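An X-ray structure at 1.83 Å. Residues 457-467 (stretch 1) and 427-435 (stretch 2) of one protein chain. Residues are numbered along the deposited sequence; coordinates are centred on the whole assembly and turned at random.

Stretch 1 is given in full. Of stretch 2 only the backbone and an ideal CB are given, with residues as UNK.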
ATOM      1  N   THR A 457      13.073   5.393  -8.028  1.00  8.38           N
ATOM      2  CA  THR A 457      13.848   5.858  -6.886  1.00  8.53           C
ATOM      3  C   THR A 457      13.423   5.086  -5.647  1.00 10.17           C
ATOM      4  O   THR A 457      12.225   4.958  -5.372  1.00  9.87           O
ATOM      5  CB  THR A 457      13.653   7.359  -6.670  1.00 10.20           C
ATOM      6  OG1 THR A 457      14.155   8.049  -7.815  1.00 11.20           O
ATOM      7  CG2 THR A 457      14.398   7.844  -5.418  1.00 11.93           C
ATOM      8  N   ILE A 458      14.410   4.566  -4.922  1.00 10.61           N
ATOM      9  CA  ILE A 458      14.212   3.730  -3.746  1.00  7.53           C
ATOM     10  C   ILE A 458      14.944   4.397  -2.599  1.00  9.45           C
ATOM     11  O   ILE A 458      16.113   4.771  -2.751  1.00 11.25           O
ATOM     12  CB  ILE A 458      14.754   2.305  -3.976  1.00  8.47           C
ATOM     13  CG1 ILE A 458      13.932   1.579  -5.039  1.00 10.86           C
ATOM     14  CG2 ILE A 458      14.832   1.547  -2.653  1.00 10.11           C
ATOM     15  CD1 ILE A 458      14.632   0.332  -5.615  1.00 11.11           C
ATOM     16  N   ILE A 459      14.272   4.552  -1.456  1.00 10.14           N
ATOM     17  CA  ILE A 459      14.821   5.325  -0.343  1.00  9.65           C
ATOM     18  C   ILE A 459      14.579   4.582   0.967  1.00  9.54           C
ATOM     19  O   ILE A 459      13.451   4.163   1.249  1.00  9.01           O
ATOM     20  CB  ILE A 459      14.205   6.741  -0.270  1.00 10.74           C
ATOM     21  CG1 ILE A 459      14.416   7.499  -1.582  1.00 10.24           C
ATOM     22  CG2 ILE A 459      14.809   7.543   0.897  1.00 10.99           C
ATOM     23  CD1 ILE A 459      13.765   8.890  -1.600  1.00 12.95           C
ATOM     24  N   ASN A 460      15.640   4.424   1.766  1.00  9.61           N
ATOM     25  CA  ASN A 460      15.533   3.903   3.133  1.00  8.46           C
ATOM     26  C   ASN A 460      14.936   2.498   3.172  1.00 12.54           C
ATOM     27  O   ASN A 460      14.214   2.148   4.110  1.00 11.16           O
ATOM     28  CB  ASN A 460      14.699   4.829   4.027  1.00  7.67           C
ATOM     29  CG  ASN A 460      15.282   6.211   4.164  1.00 13.49           C
ATOM     30  OD1 ASN A 460      16.484   6.410   4.028  1.00 13.64           O
ATOM     31  ND2 ASN A 460      14.419   7.184   4.444  1.00 14.58           N
ATOM     32  N   SER A 461      15.234   1.678   2.169  1.00 10.38           N
ATOM     33  CA  SER A 461      14.607   0.365   2.058  1.00  8.15           C
ATOM     34  C   SER A 461      15.649  -0.745   2.208  1.00  9.69           C
ATOM     35  O   SER A 461      16.827  -0.500   2.475  1.00  9.64           O
ATOM     36  CB  SER A 461      13.840   0.257   0.735  1.00  9.82           C
ATOM     37  OG  SER A 461      12.780   1.206   0.726  1.00 14.09           O
ATOM     38  N   GLY A 462      15.207  -1.988   2.032  1.00  9.65           N
ATOM     39  CA  GLY A 462      15.991  -3.126   2.459  1.00  9.65           C
ATOM     40  C   GLY A 462      15.855  -3.316   3.961  1.00  8.07           C
ATOM     41  O   GLY A 462      15.259  -2.504   4.668  1.00  8.83           O
ATOM     42  N   THR A 463      16.410  -4.419   4.465  1.00  9.85           N
ATOM     43  CA  THR A 463      16.318  -4.665   5.902  1.00  8.88           C
ATOM     44  C   THR A 463      17.386  -5.661   6.327  1.00  9.57           C
ATOM     45  O   THR A 463      17.918  -6.420   5.515  1.00 10.17           O
ATOM     46  CB  THR A 463      14.933  -5.200   6.309  1.00  8.83           C
ATOM     47  OG1 THR A 463      14.816  -5.201   7.747  1.00  9.38           O
ATOM     48  CG2 THR A 463      14.737  -6.638   5.782  1.00  7.52           C
ATOM     49  N   SER A 464      17.684  -5.648   7.624  1.00  9.16           N
ATOM     50  CA  SER A 464      18.429  -6.731   8.252  1.00 11.02           C
ATOM     51  C   SER A 464      17.526  -7.706   8.997  1.00 11.75           C
ATOM     52  O   SER A 464      18.017  -8.726   9.498  1.00 11.85           O
ATOM     53  CB  SER A 464      19.481  -6.167   9.226  1.00 10.84           C
ATOM     54  OG  SER A 464      20.576  -5.571   8.535  1.00  9.63           O
ATOM     55  N   ARG A 465      16.226  -7.429   9.098  1.00  9.42           N
ATOM     56  CA  ARG A 465      15.338  -8.291   9.893  1.00  9.07           C
ATOM     57  C   ARG A 465      13.955  -8.395   9.247  1.00  9.28           C
ATOM     58  O   ARG A 465      13.034  -7.652   9.600  1.00 10.30           O
ATOM     59  CB  ARG A 465      15.238  -7.779  11.319  1.00 10.94           C
ATOM     60  CG  ARG A 465      14.591  -8.806  12.233  1.00 13.94           C
ATOM     61  CD  ARG A 465      14.280  -8.248  13.593  1.00 18.21           C
ATOM     62  NE  ARG A 465      13.744  -9.302  14.453  1.00 19.00           N
ATOM     63  CZ  ARG A 465      13.335  -9.101  15.700  1.00 21.90           C
ATOM     64  NH1 ARG A 465      13.392  -7.889  16.215  1.00 15.97           N
ATOM     65  NH2 ARG A 465      12.863 -10.109  16.421  1.00 21.06           N
ATOM     66  N   ASP A 466      13.803  -9.344   8.329  1.00  9.60           N
ATOM     67  CA  ASP A 466      12.475  -9.704   7.857  1.00  9.44           C
ATOM     68  C   ASP A 466      11.834 -10.613   8.906  1.00  9.26           C
ATOM     69  O   ASP A 466      12.324 -10.733  10.033  1.00  8.66           O
ATOM     70  CB  ASP A 466      12.537 -10.318   6.457  1.00 10.09           C
ATOM     71  CG  ASP A 466      13.261 -11.656   6.406  1.00 10.24           C
ATOM     72  OD1 ASP A 466      13.672 -12.188   7.456  1.00  9.37           O
ATOM     73  OD2 ASP A 466      13.392 -12.193   5.282  1.00 10.45           O
ATOM     74  N   LEU A 467      10.734 -11.272   8.553  1.00  9.08           N
ATOM     75  CA  LEU A 467      10.044 -12.102   9.536  1.00 11.75           C
ATOM     76  C   LEU A 467      10.744 -13.432   9.786  1.00 13.68           C
ATOM     77  O   LEU A 467      10.289 -14.196  10.649  1.00 12.04           O
ATOM     78  CB  LEU A 467       8.598 -12.332   9.097  1.00 11.10           C
ATOM     79  CG  LEU A 467       7.777 -11.032   9.091  1.00 10.95           C
ATOM     80  CD1 LEU A 467       6.360 -11.309   8.630  1.00 13.06           C
ATOM     81  CD2 LEU A 467       7.766 -10.412  10.489  1.00 11.52           C
ATOM     82  N   UNK A 427      10.906   3.936   2.538  1.00 10.94           N
ATOM     83  CA  UNK A 427      10.696   3.604   3.955  1.00 11.98           C
ATOM     84  C   UNK A 427      10.035   2.236   4.173  1.00 12.93           C
ATOM     85  O   UNK A 427       9.106   2.104   4.968  1.00 14.01           O
ATOM     86  CB  UNK A 427       9.837   4.687   4.610  1.00 11.98           C
ATOM     87  N   UNK A 428      10.532   1.203   3.495  1.00 13.21           N
ATOM     88  CA  UNK A 428      10.011  -0.129   3.790  1.00 11.08           C
ATOM     89  C   UNK A 428      10.535  -0.607   5.141  1.00 10.41           C
ATOM     90  O   UNK A 428      11.598  -0.188   5.605  1.00 12.29           O
ATOM     91  CB  UNK A 428      10.394  -1.117   2.687  1.00 11.08           C
ATOM     92  N   UNK A 429       9.770  -1.493   5.777  1.00  8.40           N
ATOM     93  CA  UNK A 429      10.131  -2.074   7.067  1.00 10.08           C
ATOM     94  C   UNK A 429      10.081  -3.586   6.936  1.00  9.15           C
ATOM     95  O   UNK A 429       9.066  -4.139   6.502  1.00 10.49           O
ATOM     96  CB  UNK A 429       9.202  -1.587   8.181  1.00 10.08           C
ATOM     97  N   UNK A 430      11.171  -4.253   7.312  1.00 10.31           N
ATOM     98  CA  UNK A 430      11.198  -5.699   7.263  1.00 10.42           C
ATOM     99  C   UNK A 430      11.268  -6.280   5.873  1.00  9.15           C
ATOM    100  O   UNK A 430      11.024  -7.477   5.698  1.00  8.17           O
ATOM    101  CB  UNK A 430       9.960  -6.253   7.971  1.00 10.42           C
ATOM    102  N   UNK A 431      11.606  -5.477   4.871  1.00  9.41           N
ATOM    103  CA  UNK A 431      11.613  -6.002   3.521  1.00  9.83           C
ATOM    104  C   UNK A 431      12.338  -5.155   2.498  1.00  9.91           C
ATOM    105  O   UNK A 431      13.398  -4.598   2.786  1.00  9.74           O
ATOM    106  CB  UNK A 431      10.169  -6.203   3.057  1.00  9.83           C
ATOM    107  N   UNK A 432      11.758  -5.035   1.307  1.00  8.03           N
ATOM    108  CA  UNK A 432      12.470  -4.577   0.121  1.00  9.17           C
ATOM    109  C   UNK A 432      11.603  -3.578  -0.625  1.00  9.27           C
ATOM    110  O   UNK A 432      10.380  -3.584  -0.493  1.00  7.55           O
ATOM    111  CB  UNK A 432      12.847  -5.751  -0.784  1.00  9.17           C
ATOM    112  N   UNK A 433      12.241  -2.719  -1.424  1.00  9.47           N
ATOM    113  CA  UNK A 433      11.454  -1.931  -2.365  1.00  9.11           C
ATOM    114  C   UNK A 433      10.894  -2.816  -3.464  1.00  8.28           C
ATOM    115  O   UNK A 433       9.732  -2.671  -3.860  1.00  6.82           O
ATOM    116  CB  UNK A 433      12.300  -0.808  -2.968  1.00  9.11           C
ATOM    117  N   UNK A 434      11.706  -3.753  -3.951  1.00  8.39           N
ATOM    118  CA  UNK A 434      11.363  -4.647  -5.049  1.00  8.59           C
ATOM    119  C   UNK A 434      11.819  -6.048  -4.673  1.00  9.20           C
ATOM    120  O   UNK A 434      12.957  -6.227  -4.226  1.00  9.14           O
ATOM    121  CB  UNK A 434      11.999  -4.191  -6.364  1.00  8.59           C
ATOM    122  N   UNK A 435      10.952  -7.045  -4.875  1.00  8.48           N
ATOM    123  CA  UNK A 435      11.384  -8.421  -4.696  1.00  9.11           C
ATOM    124  C   UNK A 435      10.810  -9.300  -5.798  1.00 11.17           C
ATOM    125  O   UNK A 435       9.753  -9.016  -6.375  1.00  8.09           O
ATOM    126  CB  UNK A 435      10.965  -8.944  -3.320  1.00  9.11           C
TER

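Position 427 has a left-handed backbone, phi 66° and psi 47°, which suits Gly, Asn or Asp. Its N lies 2.9 Å from Ile-459 O, a straight hydrogen bond that any residue but proline could donate. CA-to-CB points away from stretch 1, but Asn-460 ND2 offers a donor nearby. A short side chain with an acceptor would suit, so Asp or Asn. The residue is Asp-427. Its end swings back, and OD1 accepts a hydrogen bond from Asn-460 ND2 at 2.9 Å.

At position 428 CA-to-CB points sideways. The ideal CB is 3.9 Å from Ser-461 OG, so a small polar residue such as Ser or Thr would fit, and so might Ala or Val. The residue is Thr-428, with chi1 in the p well. Its OG1 packs 3.2 Å from Ser-461 CB and lies 3.3 Å from Ser-461 OG. Water 1 lies between the stretches, 2.7 Å from Thr-428 O and 3.2 Å from Asn-460 O.

Position 429 points away, with nothing of stretch 1 within 5.5 Å of its ideal CB. Stretch 1 sets no preference. The residue is Val-429.

At position 430 phi is 72°, which favours glycine. The ideal CB would be 3.7 Å from Arg-465 O and 4.3 Å from Asp-466 CA. Gly suits best; Asn or Asp also tolerate this left-handed backbone. The residue is Gly-430. Its CA makes a CA-H...O contact with Arg-465 O at 3.6 Å, and its O receives one from Asp-466 CA at 3.4 Å. Water 2 accepts from Gly-430 N at 3.0 Å and is hydrogen-bonded to Thr-463 OG1 at 2.7 Å.

At position 431 the CB direction is away. The extended backbone, phi -165° and psi -139°, is most easily reached by glycine. The residue is Gly-431. Its O lies 3.0 Å from Gly-462 CA, a close backbone approach.

Position 432 also points away, leaving the choice open. The residue is Ser-432, whose OG is hydrogen-bonded elsewhere in the structure.

Position 433 points toward stretch 1. Its ideal CB is already 3.5 Å from Ile-458 CG2 and 4.1 Å from Ser-461 CB. Ala suits best, or Gly with a lost contact. The residue is Ala-433, whose CB packs on Ile-458 CG2 at 3.5 Å.

Position 434 points sideways, near Ile-458 CD1. Ile, Leu, Val or Met could reach it. The residue is Ile-434. Its CD1 meets Ile-458 CD1 at 4.2 Å.

Position 435 is out of reach. The residue is Arg-435.

Stretch 2 427-435: DTVGGSAIR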
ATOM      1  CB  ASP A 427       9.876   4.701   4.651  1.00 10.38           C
ATOM      2  CG  ASP A 427      10.648   5.987   4.831  1.00 14.34           C
ATOM      3  OD1 ASP A 427      11.892   5.926   4.860  1.00 11.14           O
ATOM      4  OD2 ASP A 427      10.008   7.054   4.958  1.00 12.87           O
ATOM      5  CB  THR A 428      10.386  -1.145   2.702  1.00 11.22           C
ATOM      6  OG1 THR A 428      11.804  -1.329   2.674  1.00 11.17           O
ATOM      7  CG2 THR A 428       9.912  -0.672   1.336  1.00 10.22           C
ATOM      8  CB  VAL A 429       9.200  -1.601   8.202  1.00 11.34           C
ATOM      9  CG1 VAL A 429       9.505  -2.371   9.486  1.00 10.46           C
ATOM     10  CG2 VAL A 429       9.354  -0.087   8.436  1.00 11.26           C
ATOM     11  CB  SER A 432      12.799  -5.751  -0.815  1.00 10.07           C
ATOM     12  OG  SER A 432      13.461  -6.791  -0.111  1.00 10.11           O
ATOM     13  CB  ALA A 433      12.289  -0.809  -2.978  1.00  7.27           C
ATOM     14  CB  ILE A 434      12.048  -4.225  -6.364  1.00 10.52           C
ATOM     15  CG1 ILE A 434      11.475  -2.917  -6.901  1.00  9.00           C
ATOM     16  CG2 ILE A 434      11.927  -5.332  -7.415  1.00  7.72           C
ATOM     17  CD1 ILE A 434      12.347  -2.311  -7.979  1.00  9.69           C
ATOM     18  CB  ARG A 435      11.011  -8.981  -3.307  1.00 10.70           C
ATOM     19  CG  ARG A 435       9.561  -9.436  -3.141  1.00 10.36           C
ATOM     20  CD  ARG A 435       9.361 -10.047  -1.757  1.00  9.78           C
ATOM     21  NE  ARG A 435       7.961 -10.397  -1.517  1.00  9.58           N
ATOM     22  CZ  ARG A 435       7.567 -11.329  -0.656  1.00 10.67           C
ATOM     23  NH1 ARG A 435       8.466 -12.011   0.048  1.00 14.11           N
ATOM     24  NH2 ARG A 435       6.273 -11.588  -0.503  1.00 10.02           N
TER
HETATM   25  O   HOH W   1      12.252   2.198   6.609  1.00 13.01           O
HETATM   26  O   HOH W   2      13.606  -2.793   8.204  1.00  8.58           O
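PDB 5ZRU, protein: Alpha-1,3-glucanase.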